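Local coordinates for protein aminotransferase (Streptomyces pactum, PDB 4ZM4) that belongs to the class-III aminotransferases, pyridoxal-5'-phosphate-dependent enzymes of fold type I, and is assembled here as a pair of subunits, at residues B[38-43]-B[406-411]; B[98-103]-B[316-321]; B[400-405]-B[441-446]. The protein carries 1 engineered substitution. All coordinates share one frame; numbering follows the deposited sequence.

Interaction 1 of 3, residues B[38-43]-B[406-411]; sequences VPLPLV and AQKEGV
One amide carries the polar part of this contact. Gln407 NE2 donates to the backbone O of Leu40 at 2.7 Å with an N-H...O angle of 156°. The oxygen lies close to the plane of the Gln407 amide, but NE2 stands above the Leu40 carbonyl plane, 44° out of it, and so not on a lone pair. The Gln407 side chain reaches across because CG is anti to the backbone N (chi1 -171°) and the chain runs extended beyond it. Water 1 joins the same nitrogen to the next carbonyl: it accepts from Gln407 NE2 at 2.9 Å and donates to Pro41 O at 2.9 Å. NE2 thus serves two successive backbone carbonyls, one directly and one through water, while OE1 takes a weak hydrogen bond from Gln403 one turn earlier.

Gln407 stands in the last turn of helix 396-408, which ends in a Schellman motif. Gly410 has positive phi, Gly410 N bonds Gln407 O at 3.0 Å and Val411 N bonds Ala406 O at 3.0 Å, and the chain passes directly into strand 411-412.

Van der Waals contacts surround the amide. Leu40 CD2 lies 3.7 Å from Gln407 NE2 and 3.8 Å from Lys408 CG; the Leu40 and Lys408 side chains cross at about a right angle. Leu42 CB approaches Gln407 NE2 to 3.7 Å. Val38 packs on Leu95 of the second subunit.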
loop_
_atom_site.group_PDB
_atom_site.type_symbol
_atom_site.label_atom_id
_atom_site.label_comp_id
_atom_site.label_asym_id
_atom_site.label_seq_id
_atom_site.Cartn_x
_atom_site.Cartn_y
_atom_site.Cartn_z
ATOM N N VAL B 38 9.385 -15.570 -13.488
ATOM C CA VAL B 38 10.496 -16.477 -13.204
ATOM C C VAL B 38 10.132 -17.887 -13.702
ATOM O O VAL B 38 10.070 -18.836 -12.920
ATOM C CB VAL B 38 10.859 -16.508 -11.714
ATOM C CG1 VAL B 38 12.247 -17.092 -11.493
ATOM C CG2 VAL B 38 10.776 -15.125 -11.111
ATOM N N PRO B 39 9.872 -18.019 -15.012
ATOM C CA PRO B 39 9.510 -19.337 -15.549
ATOM C C PRO B 39 10.623 -20.387 -15.407
ATOM O O PRO B 39 10.327 -21.580 -15.389
ATOM C CB PRO B 39 9.208 -19.047 -17.021
ATOM C CG PRO B 39 9.965 -17.787 -17.322
ATOM C CD PRO B 39 9.959 -16.989 -16.063
ATOM N N LEU B 40 11.880 -19.945 -15.359
ATOM C CA LEU B 40 12.963 -20.776 -14.867
ATOM C C LEU B 40 13.151 -20.358 -13.418
ATOM O O LEU B 40 13.604 -19.253 -13.130
ATOM C CB LEU B 40 14.255 -20.570 -15.660
ATOM C CG LEU B 40 15.406 -21.494 -15.205
ATOM C CD1 LEU B 40 15.149 -22.936 -15.645
ATOM C CD2 LEU B 40 16.772 -21.012 -15.711
ATOM N N PRO B 41 12.777 -21.218 -12.489
ATOM C CA PRO B 41 12.708 -20.781 -11.092
ATOM C C PRO B 41 13.976 -20.155 -10.563
ATOM O O PRO B 41 15.079 -20.634 -10.858
ATOM C CB PRO B 41 12.396 -22.069 -10.334
ATOM C CG PRO B 41 11.649 -22.898 -11.323
ATOM C CD PRO B 41 12.200 -22.555 -12.682
ATOM N N LEU B 42 13.796 -19.104 -9.751
ATOM C CA LEU B 42 14.863 -18.406 -9.059
ATOM C C LEU B 42 14.288 -17.919 -7.756
ATOM O O LEU B 42 13.338 -17.140 -7.767
ATOM C CB LEU B 42 15.333 -17.216 -9.895
ATOM C CG LEU B 42 16.651 -16.532 -9.503
ATOM C CD1 LEU B 42 16.890 -15.368 -10.445
ATOM C CD2 LEU B 42 16.687 -16.029 -8.065
ATOM N N VAL B 43 14.830 -18.391 -6.635
ATOM C CA VAL B 43 14.426 -17.924 -5.341
ATOM C C VAL B 43 15.604 -17.214 -4.698
ATOM O O VAL B 43 16.697 -17.754 -4.603
ATOM C CB VAL B 43 13.959 -19.078 -4.421
ATOM C CG1 VAL B 43 13.494 -18.527 -3.085
ATOM C CG2 VAL B 43 12.851 -19.872 -5.070
ATOM N N ALA B 406 19.858 -16.517 -20.682
ATOM C CA ALA B 406 20.608 -15.460 -19.983
ATOM C C ALA B 406 20.644 -15.717 -18.493
ATOM O O ALA B 406 21.684 -15.596 -17.873
ATOM C CB ALA B 406 19.989 -14.088 -20.269
ATOM N N GLN B 407 19.506 -16.123 -17.935
ATOM C CA GLN B 407 19.408 -16.409 -16.507
ATOM C C GLN B 407 20.378 -17.501 -16.104
ATOM O O GLN B 407 21.064 -17.368 -15.090
ATOM C CB GLN B 407 17.995 -16.796 -16.117
ATOM C CG GLN B 407 17.764 -16.898 -14.611
ATOM C CD GLN B 407 16.302 -17.130 -14.244
ATOM O OE1 GLN B 407 15.406 -16.385 -14.674
ATOM N NE2 GLN B 407 16.046 -18.164 -13.441
ATOM N N LYS B 408 20.468 -18.555 -16.918
ATOM C CA LYS B 408 21.464 -19.590 -16.715
ATOM C C LYS B 408 22.876 -19.082 -16.817
ATOM O O LYS B 408 23.750 -19.573 -16.101
ATOM C CB LYS B 408 21.313 -20.721 -17.721
ATOM C CG LYS B 408 20.112 -21.584 -17.478
ATOM C CD LYS B 408 19.962 -22.517 -18.654
ATOM C CE LYS B 408 18.969 -23.619 -18.357
ATOM N NZ LYS B 408 19.397 -24.815 -19.127
ATOM N N GLU B 409 23.131 -18.143 -17.726
ATOM C CA GLU B 409 24.449 -17.504 -17.801
ATOM C C GLU B 409 24.715 -16.521 -16.655
ATOM O O GLU B 409 25.786 -15.943 -16.584
ATOM C CB GLU B 409 24.624 -16.788 -19.145
ATOM C CG GLU B 409 24.582 -17.692 -20.369
ATOM C CD GLU B 409 25.686 -18.742 -20.388
ATOM O OE1 GLU B 409 26.743 -18.547 -19.764
ATOM O OE2 GLU B 409 25.516 -19.754 -21.098
ATOM N N GLY B 410 23.741 -16.305 -15.773
ATOM C CA GLY B 410 23.918 -15.431 -14.609
ATOM C C GLY B 410 23.502 -13.994 -14.800
ATOM O O GLY B 410 24.032 -13.098 -14.152
ATOM N N VAL B 411 22.538 -13.758 -15.692
ATOM C CA VAL B 411 21.970 -12.417 -15.914
ATOM C C VAL B 411 20.442 -12.548 -15.907
ATOM O O VAL B 411 19.890 -13.306 -16.702
ATOM C CB VAL B 411 22.450 -11.827 -17.251
ATOM C CG1 VAL B 411 21.749 -10.497 -17.575
ATOM C CG2 VAL B 411 23.959 -11.634 -17.228
HETATM O O HOH W 1 17.715 -19.853 -11.694
#

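Interaction 2 of 3, residues B[98-103]-B[316-321]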
loop_
_atom_site.group_PDB
_atom_site.type_symbol
_atom_site.label_atom_id
_atom_site.label_comp_id
_atom_site.label_asym_id
_atom_site.label_seq_id
_atom_site.Cartn_x
_atom_site.Cartn_y
_atom_site.Cartn_z
ATOM N N GLU B 98 8.430 15.182 13.310
ATOM C CA GLU B 98 9.412 16.137 12.756
ATOM C C GLU B 98 9.873 15.832 11.323
ATOM O O GLU B 98 10.221 16.748 10.582
ATOM C CB GLU B 98 10.644 16.233 13.644
ATOM C CG GLU B 98 10.375 16.965 14.919
ATOM C CD GLU B 98 11.632 17.333 15.665
ATOM O OE1 GLU B 98 12.312 16.393 16.152
ATOM O OE2 GLU B 98 11.890 18.569 15.796
ATOM N N LEU B 99 9.914 14.555 10.948
ATOM C CA LEU B 99 10.352 14.147 9.608
ATOM C C LEU B 99 9.397 14.645 8.506
ATOM O O LEU B 99 9.844 14.959 7.414
ATOM C CB LEU B 99 10.471 12.615 9.521
ATOM C CG LEU B 99 11.611 11.977 10.300
ATOM C CD1 LEU B 99 11.396 10.487 10.451
ATOM C CD2 LEU B 99 12.939 12.264 9.625
ATOM N N ASP B 100 8.106 14.698 8.811
ATOM C CA ASP B 100 7.071 14.997 7.812
ATOM C C ASP B 100 7.399 16.265 7.016
ATOM O O ASP B 100 7.380 16.239 5.797
ATOM C CB ASP B 100 5.680 15.128 8.465
ATOM C CG ASP B 100 5.256 13.872 9.235
ATOM O OD1 ASP B 100 5.989 12.873 9.239
ATOM O OD2 ASP B 100 4.202 13.894 9.904
ATOM N N ALA B 101 7.848 17.314 7.708
ATOM C CA ALA B 101 8.285 18.556 7.035
ATOM C C ALA B 101 9.551 18.380 6.174
ATOM O O ALA B 101 9.682 19.002 5.109
ATOM C CB ALA B 101 8.487 19.690 8.051
ATOM N N ARG B 102 10.474 17.557 6.646
ATOM C CA ARG B 102 11.732 17.322 5.916
ATOM C C ARG B 102 11.472 16.505 4.643
ATOM O O ARG B 102 11.976 16.857 3.581
ATOM C CB ARG B 102 12.759 16.634 6.797
ATOM C CG ARG B 102 13.096 17.370 8.082
ATOM C CD ARG B 102 14.610 17.650 8.184
ATOM N NE ARG B 102 15.183 18.110 6.910
ATOM C CZ ARG B 102 16.035 17.459 6.083
ATOM N NH1 ARG B 102 16.529 16.251 6.356
ATOM N NH2 ARG B 102 16.400 18.054 4.949
ATOM N N ALA B 103 10.642 15.469 4.743
ATOM C CA ALA B 103 10.252 14.715 3.544
ATOM C C ALA B 103 9.531 15.597 2.553
ATOM O O ALA B 103 9.887 15.645 1.379
ATOM C CB ALA B 103 9.402 13.529 3.913
ATOM N N ALA B 316 9.306 5.480 9.559
ATOM C CA ALA B 316 10.289 4.720 8.777
ATOM C C ALA B 316 10.242 5.071 7.298
ATOM O O ALA B 316 11.279 5.397 6.709
ATOM C CB ALA B 316 10.094 3.226 8.947
ATOM N N ALA B 317 9.053 5.060 6.705
ATOM C CA ALA B 317 8.903 5.425 5.292
ATOM C C ALA B 317 9.439 6.828 4.986
ATOM O O ALA B 317 10.173 7.016 4.010
ATOM C CB ALA B 317 7.437 5.346 4.854
ATOM N N LEU B 318 9.090 7.802 5.809
ATOM C CA LEU B 318 9.572 9.173 5.594
ATOM C C LEU B 318 11.068 9.358 5.930
ATOM O O LEU B 318 11.759 10.143 5.278
ATOM C CB LEU B 318 8.689 10.188 6.326
ATOM C CG LEU B 318 7.225 10.137 5.878
ATOM C CD1 LEU B 318 6.480 11.388 6.346
ATOM C CD2 LEU B 318 7.077 9.986 4.363
ATOM N N ARG B 319 11.597 8.574 6.857
ATOM C CA ARG B 319 13.055 8.529 7.026
ATOM C C ARG B 319 13.733 8.047 5.734
ATOM O O ARG B 319 14.774 8.578 5.311
ATOM C CB ARG B 319 13.425 7.640 8.223
ATOM C CG ARG B 319 14.878 7.748 8.669
ATOM C CD ARG B 319 15.213 9.112 9.268
ATOM N NE ARG B 319 16.626 9.194 9.592
ATOM C CZ ARG B 319 17.168 8.782 10.728
ATOM N NH1 ARG B 319 16.432 8.283 11.706
ATOM N NH2 ARG B 319 18.466 8.872 10.894
ATOM N N ALA B 320 13.159 7.020 5.100
ATOM C CA ALA B 320 13.712 6.523 3.849
ATOM C C ALA B 320 13.667 7.611 2.753
ATOM O O ALA B 320 14.596 7.738 1.980
ATOM C CB ALA B 320 12.976 5.264 3.398
ATOM N N VAL B 321 12.577 8.376 2.691
ATOM C CA VAL B 321 12.464 9.428 1.685
ATOM C C VAL B 321 13.534 10.468 1.959
ATOM O O VAL B 321 14.232 10.895 1.039
ATOM C CB VAL B 321 11.056 10.083 1.656
ATOM C CG1 VAL B 321 11.016 11.324 0.785
ATOM C CG2 VAL B 321 10.005 9.095 1.157
#
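Helices 98-110 and 315-329 meet with short-segment axes 9.0 Å apart at their closest and crossing at 36°, joined by apolar side chains without a hydrogen bond between them. Leu99 points at the partner helix and ends in a fork against Arg319: CD1 lies 4.1 Å from Arg319 CB and CD2 3.9 Å from Arg319 CD. The arginine offers its aliphatic part because the chain bends at chi2 (68°), and its guanidinium goes on to Asp85 and Gln86 of helix 77-89.

Asp100 starts out away from the partner, yet its carboxylate turns back over Leu318, with OD1 3.3 Å from Leu318 CD1. OD1 is buried here and has no partner in the model, which would tend to raise the acid's pKa; OD2 accepts from the backbone N of His97, which would tend to lower it. One turn on, the small Ala103 allows the closest backbone approach, its CB 4.2 Å from Leu318 CB and 4.2 Å from Val321 CG1.

Ala103 and Leu318 both rest on Phe119 of strand 116-120, an outer strand of the seven-stranded mixed sheet that marks the fold type I large domain. Helix 77-89 packs beside Leu99 and Arg319, and Ile21 of the second subunit meets Asp100.

Interaction 3 of 3, residues B[400-405]-B[441-446]; sequences RRLQTL and RSLVGL
Ser442 opens the contact at the point where the two backbones come nearest, opposite Leu405. Its CB sits 3.7 Å from Leu405 CB, and the same CB also touches Leu402 CD1. OG is anti to the carbonyl carbon and beside the backbone N; it bonds the backbone O of Ala438 in its own helix and merely packs against the backbone carbonyl of Leu405. The Ser442 carbonyl oxygen in turn lies against a methyl, with Ser442 O 3.5 Å from Leu405 CD1.

Leu443 sets off away from helix 396-408, but its CD2 returns to meet Leu402 CD1 at 3.5 Å, the two leucines crossing obliquely.

Gly445 follows the last helical residue, Val444, and Gly445 O accepts from water 2 at 2.6 Å. The same water accepts a longer bond from Arg401 NH1 at 3.2 Å.

Leu446, the last modelled residue, makes both a polar and an apolar contact. Arg401 NH1 donates to Leu446 O at 2.8 Å with an N-H...O angle of 162°. The oxygen is only 5° out of the guanidinium plane, and NH1 lies in the carbonyl plane on a lone pair, with a C=O...N angle of 127°. Arg401, bent at chi2 and chi3, thus presents the edge of its guanidinium to this carbonyl. The isobutyl group of Leu446 folds back over the other helix, CD1 resting 3.7 Å from Leu402 N and 4.1 Å from Leu405 CD1.

The contact joins the two closing helices of the chain, 396-408 and 429-444. Phe353 of helix 334-355 packs on both Leu402 and Leu443, so a third helix backs the leucine pair, while the Arg401 end is exposed.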
loop_
_atom_site.group_PDB
_atom_site.type_symbol
_atom_site.label_atom_id
_atom_site.label_comp_id
_atom_site.label_asym_id
_atom_site.label_seq_id
_atom_site.Cartn_x
_atom_site.Cartn_y
_atom_site.Cartn_z
ATOM N N ARG B 400 11.477 -14.764 -24.618
ATOM C CA ARG B 400 11.325 -15.643 -23.455
ATOM C C ARG B 400 12.435 -16.660 -23.411
ATOM O O ARG B 400 12.980 -16.977 -22.343
ATOM C CB ARG B 400 9.967 -16.371 -23.449
ATOM C CG ARG B 400 8.766 -15.501 -23.111
ATOM C CD ARG B 400 7.495 -16.272 -22.760
ATOM N NE ARG B 400 7.427 -16.514 -21.311
ATOM C CZ ARG B 400 7.129 -15.595 -20.381
ATOM N NH1 ARG B 400 6.850 -14.328 -20.713
ATOM N NH2 ARG B 400 7.108 -15.940 -19.100
ATOM N N ARG B 401 12.759 -17.204 -24.569
ATOM C CA ARG B 401 13.752 -18.272 -24.651
ATOM C C ARG B 401 15.110 -17.689 -24.347
ATOM O O ARG B 401 15.856 -18.224 -23.517
ATOM C CB ARG B 401 13.702 -18.912 -26.038
ATOM C CG ARG B 401 14.367 -20.270 -26.173
ATOM C CD ARG B 401 13.589 -21.178 -27.101
ATOM N NE ARG B 401 13.280 -20.703 -28.430
ATOM C CZ ARG B 401 14.129 -20.594 -29.437
ATOM N NH1 ARG B 401 15.436 -20.802 -29.262
ATOM N NH2 ARG B 401 13.676 -20.226 -30.612
ATOM N N LEU B 402 15.381 -16.511 -24.906
ATOM C CA LEU B 402 16.605 -15.755 -24.575
ATOM C C LEU B 402 16.779 -15.474 -23.081
ATOM O O LEU B 402 17.897 -15.559 -22.568
ATOM C CB LEU B 402 16.653 -14.436 -25.341
ATOM C CG LEU B 402 17.937 -13.630 -25.222
ATOM C CD1 LEU B 402 19.078 -14.365 -25.915
ATOM C CD2 LEU B 402 17.758 -12.236 -25.808
ATOM N N GLN B 403 15.711 -15.147 -22.363
ATOM C CA GLN B 403 15.908 -14.800 -20.955
ATOM C C GLN B 403 16.172 -16.019 -20.063
ATOM O O GLN B 403 16.937 -15.904 -19.117
ATOM C CB GLN B 403 14.810 -13.851 -20.377
ATOM C CG GLN B 403 13.695 -14.448 -19.549
ATOM C CD GLN B 403 14.068 -15.056 -18.211
ATOM O OE1 GLN B 403 13.710 -16.180 -17.967
ATOM N NE2 GLN B 403 14.676 -14.306 -17.331
ATOM N N THR B 404 15.570 -17.175 -20.361
ATOM C CA THR B 404 15.965 -18.455 -19.690
ATOM C C THR B 404 17.455 -18.706 -19.868
ATOM O O THR B 404 18.152 -19.081 -18.922
ATOM C CB THR B 404 15.171 -19.663 -20.244
ATOM O OG1 THR B 404 13.789 -19.537 -19.905
ATOM C CG2 THR B 404 15.684 -20.980 -19.706
ATOM N N LEU B 405 17.952 -18.491 -21.090
ATOM C CA LEU B 405 19.355 -18.763 -21.400
ATOM C C LEU B 405 20.252 -17.789 -20.671
ATOM O O LEU B 405 21.283 -18.175 -20.118
ATOM C CB LEU B 405 19.591 -18.708 -22.916
ATOM C CG LEU B 405 19.035 -19.912 -23.711
ATOM C CD1 LEU B 405 18.864 -19.580 -25.189
ATOM C CD2 LEU B 405 19.925 -21.136 -23.515
ATOM N N ARG B 441 26.745 -15.351 -25.259
ATOM C CA ARG B 441 26.637 -16.792 -25.055
ATOM C C ARG B 441 25.184 -17.277 -25.170
ATOM O O ARG B 441 24.918 -18.302 -25.792
ATOM C CB ARG B 441 27.261 -17.182 -23.704
ATOM C CG ARG B 441 28.677 -17.744 -23.834
ATOM C CD ARG B 441 29.659 -17.349 -22.734
ATOM N NE ARG B 441 29.018 -17.156 -21.438
ATOM C CZ ARG B 441 29.332 -16.192 -20.567
ATOM N NH1 ARG B 441 30.298 -15.310 -20.829
ATOM N NH2 ARG B 441 28.667 -16.101 -19.415
ATOM N N SER B 442 24.241 -16.503 -24.637
ATOM C CA SER B 442 22.838 -16.876 -24.693
ATOM C C SER B 442 22.288 -16.823 -26.122
ATOM O O SER B 442 21.464 -17.658 -26.511
ATOM C CB SER B 442 22.010 -15.977 -23.763
ATOM O OG SER B 442 22.561 -15.986 -22.453
ATOM N N LEU B 443 22.714 -15.843 -26.907
ATOM C CA LEU B 443 22.207 -15.729 -28.284
ATOM C C LEU B 443 22.694 -16.898 -29.124
ATOM O O LEU B 443 21.977 -17.382 -29.979
ATOM C CB LEU B 443 22.605 -14.394 -28.942
ATOM C CG LEU B 443 21.915 -13.125 -28.466
ATOM C CD1 LEU B 443 22.660 -11.905 -28.985
ATOM C CD2 LEU B 443 20.446 -13.071 -28.870
ATOM N N VAL B 444 23.920 -17.343 -28.878
ATOM C CA VAL B 444 24.494 -18.450 -29.644
ATOM C C VAL B 444 23.685 -19.732 -29.395
ATOM O O VAL B 444 23.555 -20.563 -30.298
ATOM C CB VAL B 444 26.017 -18.604 -29.374
ATOM C CG1 VAL B 444 26.595 -19.803 -30.110
ATOM C CG2 VAL B 444 26.768 -17.344 -29.801
ATOM N N GLY B 445 23.094 -19.862 -28.202
ATOM C CA GLY B 445 22.214 -20.995 -27.877
ATOM C C GLY B 445 20.774 -20.884 -28.391
ATOM O O GLY B 445 19.954 -21.779 -28.181
ATOM N N LEU B 446 20.454 -19.772 -29.040
ATOM C CA LEU B 446 19.081 -19.482 -29.456
ATOM C C LEU B 446 18.737 -20.232 -30.738
ATOM O O LEU B 446 17.572 -20.426 -31.030
ATOM C CB LEU B 446 18.901 -17.969 -29.643
ATOM C CG LEU B 446 17.512 -17.337 -29.523
ATOM C CD1 LEU B 446 16.897 -17.553 -28.152
ATOM C CD2 LEU B 446 17.578 -15.852 -29.812
HETATM O O HOH W 2 17.540 -22.433 -27.430
#

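In the fold
Interactions 1 and 3 adjoin, their centres 11 Å apart, because both use helix 396-408: its end meets the loop 38-43 and the preceding turns meet helix 429-444. A salt bridge from Glu409 OE1 to Arg441 NH2 (3.1 Å) ties them together. Interaction 2 lies far off, its centre 36 Å from that of interaction 1 and 44 Å from that of interaction 3. The dimer interface offers another link: Val43 of interaction 1 packs on His97 of the second subunit, the residue just before the segment 98-103 there. Side chains of interactions 1 and 2 stand about 11 Å (Val38) and 13 Å (Val321) from bound P3B.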